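Local coordinates for invasion-associated protein B (Bartonella henselae, PDB 3DTD) that is of unknown function but is probably associated with the invasion of host cells by this bacterium, at residues V88-D93 against V113-D118. Sequence-based numbering, arbitrary orientation.
Sequences VRLQVD and VPIVFD
Leu90 reaches across to Ile115 and Phe117 with a single methyl, CD2, which serves both partners. Its CD2 lies 3.7 Å from CG2 of Ile115, the two side chains meeting at about a right angle, and 4.2 Å from CE2 of Phe117. The second approach is made at the rim of the phenyl ring, near its plane, so the methyl meets an edge and does not cover the aromatic face. Phe117 has its CG beside the backbone N (chi1 -56°), which swings the ring back toward Leu90 although its CB does not head for the opposing strand. In Ile115 the longer branch, CG1, sits between the backbone N and the carbonyl carbon, and it is the short branch, CG2, that meets the leucine. Two residues earlier in each segment, Val88 and Val113 face each other through their CG2 methyls, 4.1 Å apart.

These side chains lie in the interior between two antiparallel sheets packed face to face, a beta-sandwich-like layering consistent with the E-set clan to which the family belongs. Strand 88-92 and the 113-117 part of strand 110-117 run in broadly the same direction, their local axes 37° apart and 9.8 Å from each other at closest approach; no hydrogen bond links them. Strand 98-101 borders the same interior, where Thr101 touches both Leu90 and Val113. Tyr121, from helix 119-127, lays its ring nearly parallel to that of Phe117. Asp118 caps the start of this helix through OD1, bonded to the backbone N of Tyr121. On the other face of strand 88-92, Arg89 NH1 donates to Gln91 OE1 over 3.1 Å, a bent bond that arrives from above the amide plane.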
loop_
_atom_site.group_PDB
_atom_site.type_symbol
_atom_site.label_atom_id
_atom_site.label_comp_id
_atom_site.label_asym_id
_atom_site.label_seq_id
_atom_site.Cartn_x
_atom_site.Cartn_y
_atom_site.Cartn_z
ATOM N N VAL C 88 -26.996 -21.383 -28.011
ATOM C CA VAL C 88 -25.748 -22.037 -27.645
ATOM C C VAL C 88 -25.924 -23.530 -27.920
ATOM O O VAL C 88 -26.820 -24.174 -27.368
ATOM C CB VAL C 88 -25.366 -21.783 -26.157
ATOM C CG1 VAL C 88 -24.132 -22.596 -25.755
ATOM C CG2 VAL C 88 -25.123 -20.294 -25.907
ATOM N N ARG C 89 -25.073 -24.059 -28.793
ATOM C CA ARG C 89 -25.133 -25.451 -29.226
ATOM C C ARG C 89 -24.133 -26.302 -28.440
ATOM O O ARG C 89 -22.958 -25.955 -28.335
ATOM C CB ARG C 89 -24.855 -25.524 -30.732
ATOM C CG ARG C 89 -24.930 -26.910 -31.359
ATOM C CD ARG C 89 -24.591 -26.828 -32.840
ATOM N NE ARG C 89 -24.646 -28.129 -33.502
ATOM C CZ ARG C 89 -23.587 -28.896 -33.750
ATOM N NH1 ARG C 89 -22.369 -28.503 -33.389
ATOM N NH2 ARG C 89 -23.745 -30.063 -34.364
ATOM N N LEU C 90 -24.622 -27.407 -27.886
ATOM C CA LEU C 90 -23.798 -28.348 -27.128
ATOM C C LEU C 90 -23.720 -29.690 -27.849
ATOM O O LEU C 90 -24.747 -30.276 -28.192
ATOM C CB LEU C 90 -24.366 -28.550 -25.718
ATOM C CG LEU C 90 -24.076 -27.513 -24.626
ATOM C CD1 LEU C 90 -25.012 -26.317 -24.706
ATOM C CD2 LEU C 90 -24.189 -28.165 -23.265
ATOM N N GLN C 91 -22.503 -30.176 -28.067
ATOM C CA GLN C 91 -22.285 -31.434 -28.775
ATOM C C GLN C 91 -21.174 -32.254 -28.125
ATOM O O GLN C 91 -20.078 -31.749 -27.892
ATOM C CB GLN C 91 -21.950 -31.164 -30.247
ATOM C CG GLN C 91 -21.865 -32.415 -31.117
ATOM C CD GLN C 91 -21.394 -32.129 -32.532
ATOM O OE1 GLN C 91 -20.752 -31.110 -32.800
ATOM N NE2 GLN C 91 -21.702 -33.038 -33.445
ATOM N N VAL C 92 -21.463 -33.520 -27.835
ATOM C CA VAL C 92 -20.434 -34.427 -27.341
ATOM C C VAL C 92 -19.579 -34.878 -28.520
ATOM O O VAL C 92 -20.027 -35.665 -29.364
ATOM C CB VAL C 92 -21.005 -35.654 -26.602
ATOM C CG1 VAL C 92 -19.898 -36.366 -25.855
ATOM C CG2 VAL C 92 -22.106 -35.249 -25.649
ATOM N N ASP C 93 -18.357 -34.347 -28.559
ATOM C CA ASP C 93 -17.384 -34.579 -29.630
ATOM C C ASP C 93 -17.962 -34.289 -31.019
ATOM O O ASP C 93 -18.331 -33.150 -31.304
ATOM C CB ASP C 93 -16.762 -35.981 -29.524
ATOM C CG ASP C 93 -16.016 -36.195 -28.216
ATOM O OD1 ASP C 93 -15.121 -35.384 -27.883
ATOM O OD2 ASP C 93 -16.322 -37.182 -27.520
ATOM N N VAL C 113 -26.052 -20.298 -19.000
ATOM C CA VAL C 113 -26.798 -21.148 -19.922
ATOM C C VAL C 113 -27.323 -22.371 -19.155
ATOM O O VAL C 113 -26.539 -23.234 -18.762
ATOM C CB VAL C 113 -25.900 -21.624 -21.098
ATOM C CG1 VAL C 113 -26.698 -22.452 -22.092
ATOM C CG2 VAL C 113 -25.245 -20.449 -21.806
ATOM N N PRO C 114 -28.646 -22.437 -18.914
ATOM C CA PRO C 114 -29.232 -23.614 -18.265
ATOM C C PRO C 114 -29.191 -24.836 -19.177
ATOM O O PRO C 114 -29.437 -24.725 -20.379
ATOM C CB PRO C 114 -30.691 -23.202 -18.016
ATOM C CG PRO C 114 -30.749 -21.745 -18.247
ATOM C CD PRO C 114 -29.668 -21.423 -19.219
ATOM N N ILE C 115 -28.879 -25.986 -18.593
ATOM C CA ILE C 115 -28.730 -27.227 -19.341
ATOM C C ILE C 115 -29.470 -28.363 -18.646
ATOM O O ILE C 115 -29.446 -28.470 -17.424
ATOM C CB ILE C 115 -27.240 -27.602 -19.541
ATOM C CG1 ILE C 115 -26.414 -27.181 -18.319
ATOM C CG2 ILE C 115 -26.701 -26.927 -20.793
ATOM C CD1 ILE C 115 -25.128 -27.929 -18.110
ATOM N N VAL C 116 -30.160 -29.177 -19.441
ATOM C CA VAL C 116 -30.819 -30.391 -18.966
ATOM C C VAL C 116 -30.395 -31.536 -19.890
ATOM O O VAL C 116 -30.548 -31.444 -21.109
ATOM C CB VAL C 116 -32.370 -30.247 -18.947
ATOM C CG1 VAL C 116 -33.040 -31.575 -18.632
ATOM C CG2 VAL C 116 -32.813 -29.196 -17.936
ATOM N N PHE C 117 -29.848 -32.599 -19.306
ATOM C CA PHE C 117 -29.400 -33.763 -20.069
ATOM C C PHE C 117 -30.310 -34.966 -19.837
ATOM O O PHE C 117 -30.503 -35.387 -18.695
ATOM C CB PHE C 117 -27.966 -34.137 -19.688
ATOM C CG PHE C 117 -26.970 -33.020 -19.852
ATOM C CD1 PHE C 117 -26.204 -32.593 -18.774
ATOM C CD2 PHE C 117 -26.787 -32.404 -21.080
ATOM C CE1 PHE C 117 -25.275 -31.570 -18.923
ATOM C CE2 PHE C 117 -25.862 -31.382 -21.238
ATOM C CZ PHE C 117 -25.105 -30.966 -20.159
ATOM N N ASP C 118 -30.860 -35.522 -20.918
ATOM C CA ASP C 118 -31.617 -36.777 -20.833
ATOM C C ASP C 118 -30.693 -37.994 -20.707
ATOM O O ASP C 118 -29.474 -37.860 -20.847
ATOM C CB ASP C 118 -32.614 -36.930 -21.999
ATOM C CG ASP C 118 -31.966 -36.807 -23.378
ATOM O OD1 ASP C 118 -30.937 -37.455 -23.657
ATOM O OD2 ASP C 118 -32.520 -36.066 -24.213
#